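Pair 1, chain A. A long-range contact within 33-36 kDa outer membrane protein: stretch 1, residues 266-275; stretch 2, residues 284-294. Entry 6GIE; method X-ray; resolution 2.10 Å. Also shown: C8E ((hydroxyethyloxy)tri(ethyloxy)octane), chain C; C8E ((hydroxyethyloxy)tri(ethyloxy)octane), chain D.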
# COMPACT_ATOMS: atom_id res chain seq x y z
N VAL A 266 15.65 -2.25 -8.55
CA VAL A 266 14.68 -1.93 -9.54
C VAL A 266 13.59 -2.96 -9.64
O VAL A 266 13.85 -4.13 -9.90
CB VAL A 266 15.37 -1.78 -10.91
CG1 VAL A 266 14.36 -1.28 -11.92
CG2 VAL A 266 16.51 -0.78 -10.80
N ALA A 267 12.35 -2.51 -9.50
CA ALA A 267 11.19 -3.38 -9.66
C ALA A 267 10.21 -2.80 -10.70
O ALA A 267 10.10 -1.61 -10.86
CB ALA A 267 10.50 -3.62 -8.30
N VAL A 268 9.53 -3.66 -11.45
CA VAL A 268 8.43 -3.21 -12.28
C VAL A 268 7.25 -4.09 -12.01
O VAL A 268 7.38 -5.21 -11.45
CB VAL A 268 8.80 -3.32 -13.73
CG1 VAL A 268 9.96 -2.35 -14.03
CG2 VAL A 268 9.21 -4.76 -14.08
N GLY A 269 6.09 -3.58 -12.42
CA GLY A 269 4.86 -4.21 -12.11
C GLY A 269 3.69 -3.81 -12.94
O GLY A 269 3.71 -2.84 -13.69
N ALA A 270 2.61 -4.58 -12.73
CA ALA A 270 1.44 -4.47 -13.53
C ALA A 270 0.20 -4.67 -12.71
O ALA A 270 0.19 -5.49 -11.78
CB ALA A 270 1.51 -5.50 -14.71
N ASP A 271 -0.88 -4.00 -13.10
CA ASP A 271 -2.15 -4.12 -12.33
C ASP A 271 -3.31 -4.15 -13.29
O ASP A 271 -3.36 -3.39 -14.29
CB ASP A 271 -2.35 -2.90 -11.38
CG ASP A 271 -1.14 -2.61 -10.51
OD1 ASP A 271 -0.82 -3.45 -9.62
OD2 ASP A 271 -0.48 -1.55 -10.75
N PHE A 272 -4.27 -5.03 -13.02
CA PHE A 272 -5.46 -5.09 -13.81
C PHE A 272 -6.61 -5.08 -12.82
O PHE A 272 -6.69 -5.97 -11.96
CB PHE A 272 -5.48 -6.36 -14.67
CG PHE A 272 -6.80 -6.60 -15.35
CD1 PHE A 272 -7.47 -5.56 -15.98
CD2 PHE A 272 -7.35 -7.84 -15.44
CE1 PHE A 272 -8.68 -5.73 -16.62
CE2 PHE A 272 -8.56 -8.04 -16.12
CZ PHE A 272 -9.24 -6.97 -16.68
N VAL A 273 -7.55 -4.15 -12.99
CA VAL A 273 -8.58 -3.88 -11.96
C VAL A 273 -9.90 -3.68 -12.62
O VAL A 273 -10.03 -2.90 -13.57
CB VAL A 273 -8.21 -2.68 -11.09
CG1 VAL A 273 -9.28 -2.38 -10.03
CG2 VAL A 273 -6.91 -2.96 -10.34
N LYS A 274 -10.89 -4.44 -12.21
CA LYS A 274 -12.20 -4.31 -12.78
C LYS A 274 -13.11 -3.77 -11.74
O LYS A 274 -12.91 -4.07 -10.56
CB LYS A 274 -12.74 -5.68 -13.15
CG LYS A 274 -12.01 -6.34 -14.30
CD LYS A 274 -12.72 -7.56 -14.88
CE LYS A 274 -13.95 -7.19 -15.68
NZ LYS A 274 -14.54 -8.31 -16.45
N ALA A 275 -14.14 -3.02 -12.14
CA ALA A 275 -15.17 -2.60 -11.17
C ALA A 275 -16.51 -2.65 -11.81
O ALA A 275 -16.63 -2.42 -13.00
CB ALA A 275 -14.90 -1.20 -10.63
N ASP A 284 -18.92 -2.74 -16.01
CA ASP A 284 -18.49 -1.49 -16.61
C ASP A 284 -16.97 -1.42 -16.69
O ASP A 284 -16.38 -1.74 -17.71
CB ASP A 284 -19.04 -0.26 -15.84
CG ASP A 284 -20.41 0.16 -16.33
OD1 ASP A 284 -20.94 -0.49 -17.26
OD2 ASP A 284 -20.97 1.15 -15.80
N THR A 285 -16.33 -1.04 -15.60
CA THR A 285 -15.04 -0.38 -15.71
C THR A 285 -13.79 -1.25 -15.52
O THR A 285 -13.77 -2.13 -14.68
CB THR A 285 -15.05 0.86 -14.77
OG1 THR A 285 -15.87 1.86 -15.36
CG2 THR A 285 -13.68 1.46 -14.60
N GLN A 286 -12.76 -0.95 -16.29
CA GLN A 286 -11.46 -1.67 -16.20
C GLN A 286 -10.31 -0.70 -16.18
O GLN A 286 -10.36 0.30 -16.88
CB GLN A 286 -11.21 -2.59 -17.42
CG GLN A 286 -12.38 -3.44 -17.82
CD GLN A 286 -12.01 -4.56 -18.79
OE1 GLN A 286 -10.84 -4.74 -19.13
NE2 GLN A 286 -13.01 -5.33 -19.21
N THR A 287 -9.27 -1.09 -15.47
CA THR A 287 -8.06 -0.31 -15.26
C THR A 287 -6.86 -1.21 -15.50
O THR A 287 -6.70 -2.24 -14.83
CB THR A 287 -8.01 0.21 -13.81
OG1 THR A 287 -9.15 1.05 -13.59
CG2 THR A 287 -6.75 1.05 -13.54
N ILE A 288 -6.05 -0.86 -16.50
CA ILE A 288 -4.79 -1.50 -16.75
C ILE A 288 -3.70 -0.52 -16.26
O ILE A 288 -3.82 0.68 -16.41
CB ILE A 288 -4.69 -1.96 -18.22
CG1 ILE A 288 -3.29 -2.44 -18.55
CG2 ILE A 288 -5.05 -0.84 -19.18
CD1 ILE A 288 -2.93 -3.73 -17.88
N GLY A 289 -2.65 -1.05 -15.66
CA GLY A 289 -1.65 -0.25 -15.01
C GLY A 289 -0.29 -0.89 -15.01
O GLY A 289 -0.17 -2.10 -14.96
N LEU A 290 0.74 -0.06 -15.17
CA LEU A 290 2.10 -0.43 -15.03
C LEU A 290 2.76 0.48 -14.01
O LEU A 290 2.48 1.67 -13.93
CB LEU A 290 2.82 -0.20 -16.36
CG LEU A 290 2.41 -1.11 -17.53
CD1 LEU A 290 3.37 -0.89 -18.69
CD2 LEU A 290 2.39 -2.57 -17.19
N ASN A 291 3.71 -0.09 -13.30
CA ASN A 291 4.43 0.63 -12.32
C ASN A 291 5.91 0.21 -12.23
O ASN A 291 6.35 -0.82 -12.77
CB ASN A 291 3.69 0.53 -10.98
CG ASN A 291 3.61 -0.87 -10.49
OD1 ASN A 291 4.63 -1.45 -10.10
ND2 ASN A 291 2.41 -1.47 -10.56
N ALA A 292 6.69 1.06 -11.56
CA ALA A 292 8.10 0.84 -11.44
C ALA A 292 8.63 1.46 -10.19
O ALA A 292 8.08 2.50 -9.74
CB ALA A 292 8.82 1.47 -12.63
N LYS A 293 9.71 0.90 -9.66
CA LYS A 293 10.28 1.47 -8.47
C LYS A 293 11.80 1.29 -8.35
O LYS A 293 12.36 0.27 -8.80
CB LYS A 293 9.53 0.92 -7.25
CG LYS A 293 10.16 -0.25 -6.57
CD LYS A 293 9.33 -0.83 -5.40
CE LYS A 293 7.82 -0.54 -5.47
NZ LYS A 293 7.07 -1.52 -4.63
N PHE A 294 12.44 2.30 -7.74
CA PHE A 294 13.86 2.36 -7.63
C PHE A 294 14.19 2.59 -6.17
O PHE A 294 13.63 3.50 -5.51
CB PHE A 294 14.47 3.52 -8.50
CG PHE A 294 14.00 3.51 -9.91
CD1 PHE A 294 12.69 3.94 -10.24
CD2 PHE A 294 14.82 2.98 -10.93
CE1 PHE A 294 12.23 3.87 -11.55
CE2 PHE A 294 14.35 2.90 -12.24
CZ PHE A 294 13.05 3.33 -12.54
C6 C8E C . 6.15 -10.97 -13.85
C7 C8E C . 5.30 -9.74 -13.98
C8 C8E C . 6.05 -8.49 -13.57
O9 C8E C . 6.06 -7.55 -14.67
C10 C8E C . 4.84 -6.88 -14.97
C11 C8E C . 4.95 -6.00 -16.20
O12 C8E C . 4.37 -6.51 -17.42
C13 C8E C . 3.35 -7.47 -17.32
C14 C8E C . 2.34 -7.40 -18.44
O15 C8E C . 1.17 -7.81 -17.74
C16 C8E C . -0.07 -7.73 -18.38
C17 C8E C . -1.09 -7.43 -17.30
O18 C8E C . -0.74 -8.02 -16.05
C19 C8E C . -1.63 -7.55 -15.03
C20 C8E C . -1.27 -8.18 -13.69
O21 C8E C . -2.11 -9.31 -13.41
O12 C8E D . -15.21 -11.10 -14.26
C13 C8E D . -14.12 -11.54 -15.07
C14 C8E D . -12.86 -11.68 -14.22
O15 C8E D . -12.05 -10.52 -14.39
C16 C8E D . -10.65 -10.71 -14.20
C17 C8E D . -10.30 -10.14 -12.83
O18 C8E D . -8.92 -10.28 -12.53
C19 C8E D . -8.62 -9.94 -11.19
C20 C8E D . -8.90 -11.08 -10.22
O21 C8E D . -7.71 -11.86 -10.07
O HOH W 1 1.64 -4.57 -9.23

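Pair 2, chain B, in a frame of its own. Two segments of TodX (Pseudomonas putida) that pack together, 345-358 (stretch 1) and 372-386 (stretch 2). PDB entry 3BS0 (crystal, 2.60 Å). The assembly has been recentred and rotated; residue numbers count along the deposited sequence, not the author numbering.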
# COMPACT_ATOMS: atom_id res chain seq x y z
N ASN B 345 5.01 -21.49 24.78
CA ASN B 345 6.17 -22.29 25.13
C ASN B 345 7.18 -21.28 25.64
O ASN B 345 6.86 -20.10 25.79
CB ASN B 345 6.76 -22.99 23.91
CG ASN B 345 5.87 -24.11 23.38
OD1 ASN B 345 6.27 -24.86 22.48
ND2 ASN B 345 4.67 -24.21 23.92
N ASN B 346 8.40 -21.73 25.89
CA ASN B 346 9.43 -20.82 26.35
C ASN B 346 9.99 -20.08 25.14
O ASN B 346 10.64 -19.03 25.27
CB ASN B 346 10.54 -21.60 27.06
CG ASN B 346 11.60 -20.69 27.65
OD1 ASN B 346 12.58 -20.34 27.00
ND2 ASN B 346 11.38 -20.28 28.90
N ASP B 347 9.72 -20.61 23.95
CA ASP B 347 10.21 -20.02 22.73
C ASP B 347 9.20 -20.02 21.59
O ASP B 347 9.56 -19.94 20.41
CB ASP B 347 11.51 -20.73 22.31
CG ASP B 347 11.50 -22.22 22.65
OD1 ASP B 347 12.60 -22.79 22.85
OD2 ASP B 347 10.40 -22.82 22.72
N LEU B 348 7.92 -20.12 21.94
CA LEU B 348 6.85 -20.10 20.95
C LEU B 348 5.74 -19.16 21.42
O LEU B 348 5.17 -19.35 22.48
CB LEU B 348 6.24 -21.49 20.73
CG LEU B 348 5.06 -21.50 19.75
CD1 LEU B 348 5.57 -21.28 18.34
CD2 LEU B 348 4.31 -22.82 19.84
N THR B 349 5.47 -18.14 20.62
CA THR B 349 4.42 -17.20 20.94
C THR B 349 3.34 -17.42 19.90
O THR B 349 3.61 -17.98 18.84
CB THR B 349 4.90 -15.74 20.84
OG1 THR B 349 5.90 -15.49 21.83
CG2 THR B 349 3.74 -14.79 21.05
N LEU B 350 2.12 -17.00 20.22
CA LEU B 350 1.00 -17.12 19.30
C LEU B 350 0.30 -15.78 19.29
O LEU B 350 -0.02 -15.23 20.34
CB LEU B 350 0.06 -18.23 19.74
CG LEU B 350 0.72 -19.61 19.69
CD1 LEU B 350 -0.27 -20.67 20.11
CD2 LEU B 350 1.23 -19.89 18.28
N ARG B 351 0.08 -15.26 18.09
CA ARG B 351 -0.57 -13.97 17.90
C ARG B 351 -1.78 -14.07 17.00
O ARG B 351 -1.88 -14.98 16.18
CB ARG B 351 0.42 -12.97 17.29
CG ARG B 351 1.63 -12.72 18.15
CD ARG B 351 2.71 -11.95 17.40
NE ARG B 351 3.81 -11.61 18.31
CZ ARG B 351 5.07 -12.00 18.15
NH1 ARG B 351 5.41 -12.74 17.10
NH2 ARG B 351 5.98 -11.68 19.05
N ALA B 352 -2.71 -13.13 17.17
CA ALA B 352 -3.93 -13.09 16.37
C ALA B 352 -4.61 -11.73 16.58
O ALA B 352 -4.43 -11.11 17.62
CB ALA B 352 -4.87 -14.24 16.76
N GLY B 353 -5.37 -11.28 15.60
CA GLY B 353 -6.02 -9.99 15.75
C GLY B 353 -7.11 -9.68 14.74
O GLY B 353 -7.48 -10.51 13.90
N TYR B 354 -7.61 -8.45 14.81
CA TYR B 354 -8.67 -7.99 13.93
C TYR B 354 -8.60 -6.48 13.72
O TYR B 354 -8.26 -5.73 14.64
CB TYR B 354 -10.03 -8.34 14.53
CG TYR B 354 -11.21 -7.77 13.78
CD1 TYR B 354 -11.54 -8.24 12.51
CD2 TYR B 354 -12.01 -6.78 14.35
CE1 TYR B 354 -12.64 -7.74 11.81
CE2 TYR B 354 -13.12 -6.27 13.66
CZ TYR B 354 -13.43 -6.75 12.39
OH TYR B 354 -14.53 -6.28 11.71
N SER B 355 -8.92 -6.03 12.51
CA SER B 355 -8.92 -4.60 12.19
C SER B 355 -10.25 -4.21 11.54
O SER B 355 -10.91 -5.03 10.89
CB SER B 355 -7.77 -4.25 11.26
OG SER B 355 -7.69 -2.84 11.10
N TYR B 356 -10.64 -2.95 11.71
CA TYR B 356 -11.90 -2.46 11.16
C TYR B 356 -11.74 -1.07 10.57
O TYR B 356 -11.40 -0.12 11.28
CB TYR B 356 -12.95 -2.43 12.28
CG TYR B 356 -14.39 -2.37 11.82
CD1 TYR B 356 -15.42 -2.64 12.72
CD2 TYR B 356 -14.73 -2.07 10.50
CE1 TYR B 356 -16.76 -2.61 12.32
CE2 TYR B 356 -16.06 -2.03 10.08
CZ TYR B 356 -17.07 -2.30 11.00
OH TYR B 356 -18.39 -2.29 10.62
N ALA B 357 -11.99 -0.95 9.27
CA ALA B 357 -11.88 0.32 8.57
C ALA B 357 -13.26 0.89 8.28
O ALA B 357 -14.28 0.27 8.59
CB ALA B 357 -11.11 0.13 7.27
N GLN B 358 -13.30 2.08 7.68
CA GLN B 358 -14.56 2.74 7.35
C GLN B 358 -14.32 3.95 6.45
O GLN B 358 -13.89 5.00 6.92
CB GLN B 358 -15.28 3.19 8.62
CG GLN B 358 -16.79 3.02 8.57
CD GLN B 358 -17.46 3.33 9.90
OE1 GLN B 358 -18.55 2.83 10.19
NE2 GLN B 358 -16.80 4.16 10.71
N ALA B 372 -10.37 -0.68 -4.56
CA ALA B 372 -10.45 0.12 -3.34
C ALA B 372 -9.91 -0.75 -2.21
O ALA B 372 -9.95 -1.98 -2.32
CB ALA B 372 -11.89 0.50 -3.05
N TYR B 373 -9.40 -0.15 -1.13
CA TYR B 373 -8.86 -0.93 -0.02
C TYR B 373 -9.97 -1.68 0.69
O TYR B 373 -11.14 -1.29 0.65
CB TYR B 373 -8.10 -0.04 0.99
CG TYR B 373 -8.91 1.03 1.70
CD1 TYR B 373 -9.92 0.68 2.60
CD2 TYR B 373 -8.69 2.39 1.46
CE1 TYR B 373 -10.69 1.65 3.24
CE2 TYR B 373 -9.45 3.37 2.09
CZ TYR B 373 -10.46 3.00 2.98
OH TYR B 373 -11.23 3.96 3.58
N LEU B 374 -9.61 -2.78 1.34
CA LEU B 374 -10.58 -3.60 2.04
C LEU B 374 -10.96 -3.08 3.42
O LEU B 374 -10.15 -2.50 4.15
CB LEU B 374 -10.06 -5.04 2.09
CG LEU B 374 -9.81 -5.48 0.64
CD1 LEU B 374 -9.24 -6.87 0.57
CD2 LEU B 374 -11.12 -5.42 -0.10
N LYS B 375 -12.23 -3.28 3.76
CA LYS B 375 -12.81 -2.82 5.02
C LYS B 375 -12.31 -3.52 6.28
O LYS B 375 -11.93 -2.88 7.25
CB LYS B 375 -14.33 -2.94 4.95
CG LYS B 375 -15.11 -1.79 5.55
CD LYS B 375 -16.55 -1.83 5.07
CE LYS B 375 -16.62 -1.70 3.55
NZ LYS B 375 -17.98 -1.99 3.00
N ARG B 376 -12.31 -4.85 6.25
CA ARG B 376 -11.88 -5.63 7.40
C ARG B 376 -10.70 -6.57 7.10
O ARG B 376 -10.45 -6.91 5.95
CB ARG B 376 -13.07 -6.45 7.92
CG ARG B 376 -14.24 -5.62 8.44
CD ARG B 376 -15.43 -6.51 8.77
NE ARG B 376 -16.38 -5.88 9.68
CZ ARG B 376 -17.47 -6.48 10.16
NH1 ARG B 376 -17.75 -7.73 9.81
NH2 ARG B 376 -18.26 -5.83 11.00
N HIS B 377 -10.00 -6.98 8.16
CA HIS B 377 -8.85 -7.87 8.05
C HIS B 377 -8.79 -8.77 9.28
O HIS B 377 -8.99 -8.30 10.39
CB HIS B 377 -7.56 -7.07 8.01
CG HIS B 377 -7.47 -6.11 6.87
ND1 HIS B 377 -7.00 -6.47 5.63
CD2 HIS B 377 -7.83 -4.80 6.77
CE1 HIS B 377 -7.08 -5.43 4.81
NE2 HIS B 377 -7.58 -4.41 5.48
N VAL B 378 -8.50 -10.05 9.09
CA VAL B 378 -8.36 -10.98 10.22
C VAL B 378 -6.96 -11.58 10.11
O VAL B 378 -6.62 -12.23 9.12
CB VAL B 378 -9.37 -12.13 10.17
CG1 VAL B 378 -9.24 -12.97 11.43
CG2 VAL B 378 -10.78 -11.58 10.05
N THR B 379 -6.15 -11.36 11.14
CA THR B 379 -4.77 -11.81 11.14
C THR B 379 -4.38 -12.86 12.17
O THR B 379 -5.05 -13.04 13.18
CB THR B 379 -3.86 -10.60 11.34
OG1 THR B 379 -4.06 -10.06 12.65
CG2 THR B 379 -4.21 -9.53 10.35
N PHE B 380 -3.28 -13.55 11.88
CA PHE B 380 -2.73 -14.59 12.75
C PHE B 380 -1.22 -14.44 12.73
O PHE B 380 -0.63 -14.19 11.69
CB PHE B 380 -3.05 -15.99 12.24
CG PHE B 380 -4.44 -16.46 12.55
CD1 PHE B 380 -5.55 -15.72 12.16
CD2 PHE B 380 -4.63 -17.71 13.15
CE1 PHE B 380 -6.85 -16.22 12.37
CE2 PHE B 380 -5.91 -18.22 13.36
CZ PHE B 380 -7.03 -17.47 12.96
N GLY B 381 -0.59 -14.62 13.88
CA GLY B 381 0.85 -14.51 13.94
C GLY B 381 1.50 -15.47 14.93
O GLY B 381 0.87 -15.91 15.89
N GLY B 382 2.76 -15.77 14.67
CA GLY B 382 3.49 -16.66 15.54
C GLY B 382 4.96 -16.28 15.59
O GLY B 382 5.50 -15.74 14.63
N GLU B 383 5.58 -16.56 16.73
CA GLU B 383 7.00 -16.28 16.93
C GLU B 383 7.67 -17.51 17.49
O GLU B 383 7.14 -18.17 18.39
CB GLU B 383 7.20 -15.11 17.91
CG GLU B 383 8.67 -14.88 18.27
CD GLU B 383 8.89 -13.67 19.17
OE1 GLU B 383 8.30 -13.62 20.27
OE2 GLU B 383 9.65 -12.76 18.78
N TYR B 384 8.82 -17.84 16.94
CA TYR B 384 9.60 -18.97 17.40
C TYR B 384 11.04 -18.48 17.39
O TYR B 384 11.54 -18.02 16.37
CB TYR B 384 9.43 -20.17 16.45
CG TYR B 384 9.97 -21.49 17.00
CD1 TYR B 384 9.60 -22.71 16.43
CD2 TYR B 384 10.83 -21.52 18.10
CE1 TYR B 384 10.06 -23.92 16.95
CE2 TYR B 384 11.30 -22.72 18.63
CZ TYR B 384 10.90 -23.92 18.06
OH TYR B 384 11.34 -25.12 18.59
N ASP B 385 11.69 -18.53 18.54
CA ASP B 385 13.07 -18.09 18.60
C ASP B 385 13.96 -19.21 19.11
O ASP B 385 13.76 -19.74 20.20
CB ASP B 385 13.18 -16.85 19.48
CG ASP B 385 12.24 -16.88 20.66
OD1 ASP B 385 11.83 -15.79 21.12
OD2 ASP B 385 11.91 -17.99 21.12
N PHE B 386 14.95 -19.56 18.29
CA PHE B 386 15.89 -20.62 18.61
C PHE B 386 16.75 -20.29 19.83
O PHE B 386 17.01 -21.16 20.66
CB PHE B 386 16.77 -20.92 17.39
CG PHE B 386 15.98 -21.19 16.13
CD1 PHE B 386 15.97 -20.26 15.10
CD2 PHE B 386 15.26 -22.37 15.97
CE1 PHE B 386 15.25 -20.49 13.92
CE2 PHE B 386 14.54 -22.62 14.79
CZ PHE B 386 14.54 -21.67 13.77

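Both pairs are two neighbouring antiparallel strands of a sheet. The strand directions differ by 164° in pair 1 and 165° in pair 2. The central backbones superpose with an RMSD of 0.4 Å. A:Val266 to A:Ala275 match B:Leu348 to B:Ala357, and A:Thr285 to A:Phe294 match B:Lys375 to B:Tyr384.

The register is the same. The hydrogen-bonded pair A:Ala267 with A:Lys293 falls on B:Thr349 with B:Glu383. In pair 1, A:Ala267 N donates to A:Lys293 O at 2.9 Å, and A:Lys293 N returns a bond to A:Ala267 O at 2.8 Å. In pair 2, B:Thr349 N to B:Glu383 O is 2.8 Å and B:Glu383 N to B:Thr349 O is 3.2 Å. The ladder of pair 2 is less even. B:Arg351 N to B:Gly381 O is very short at 2.4 Å, while the bond from B:His377 N to B:Ser355 O is weak at 3.5 Å.

Each pair combines glycine with a polar residue, but on opposite strands. A:Gly269 faces A:Asn291, where pair 2 has B:Arg351 facing B:Gly381. A CB on A:Gly269 would lie 2.6 Å from A:Asn291 OD1, a clash. The next hydrogen-bonded pair is A:Asp271 with A:Gly289, matched by B:Gly353 with B:Thr379.

Polar side chains on this face reach diagonally. A:Asn291 ND2 makes a weak hydrogen bond to A:Asp271 OD2 at 2.9 Å. A water also lies 2.7 Å from A:Asp271 OD1 (its O to OD1). In pair 2 the diagonal runs to a different position. B:Arg351 NH2 forms a salt bridge with B:Glu383 OE1 at 3.3 Å, and its hydrogen bond is weak. B:Thr349 OG1 adds another weak bond to B:Glu383 OE1 at 3.4 Å. At these last two positions pair 1 has A:Ala267 and A:Lys293, which touch through A:Ala267 CB and A:Lys293 CG at 3.8 Å.

The other face is more apolar in both. A:Ala270 CB meets A:Leu290 CD2 at 3.9 Å. The matching residues are B:Ala352 and B:Phe380. A:Phe272 and B:Tyr354 overlay closely, both with chi1 near t. A:Gln286 OE1 lies at the ring edge, 3.5 Å from A:Phe272 CE1. Its counterpart B:Arg376 is also at the ring edge of B:Tyr354. B:Arg376 further makes a cation-pi contact, with its CZ 4.7 Å from the centroid of the B:Tyr356 ring. A:Lys274 takes that ring's position and approaches A:Gln286 through A:Lys274 CE and A:Gln286 NE2 at 4.1 Å.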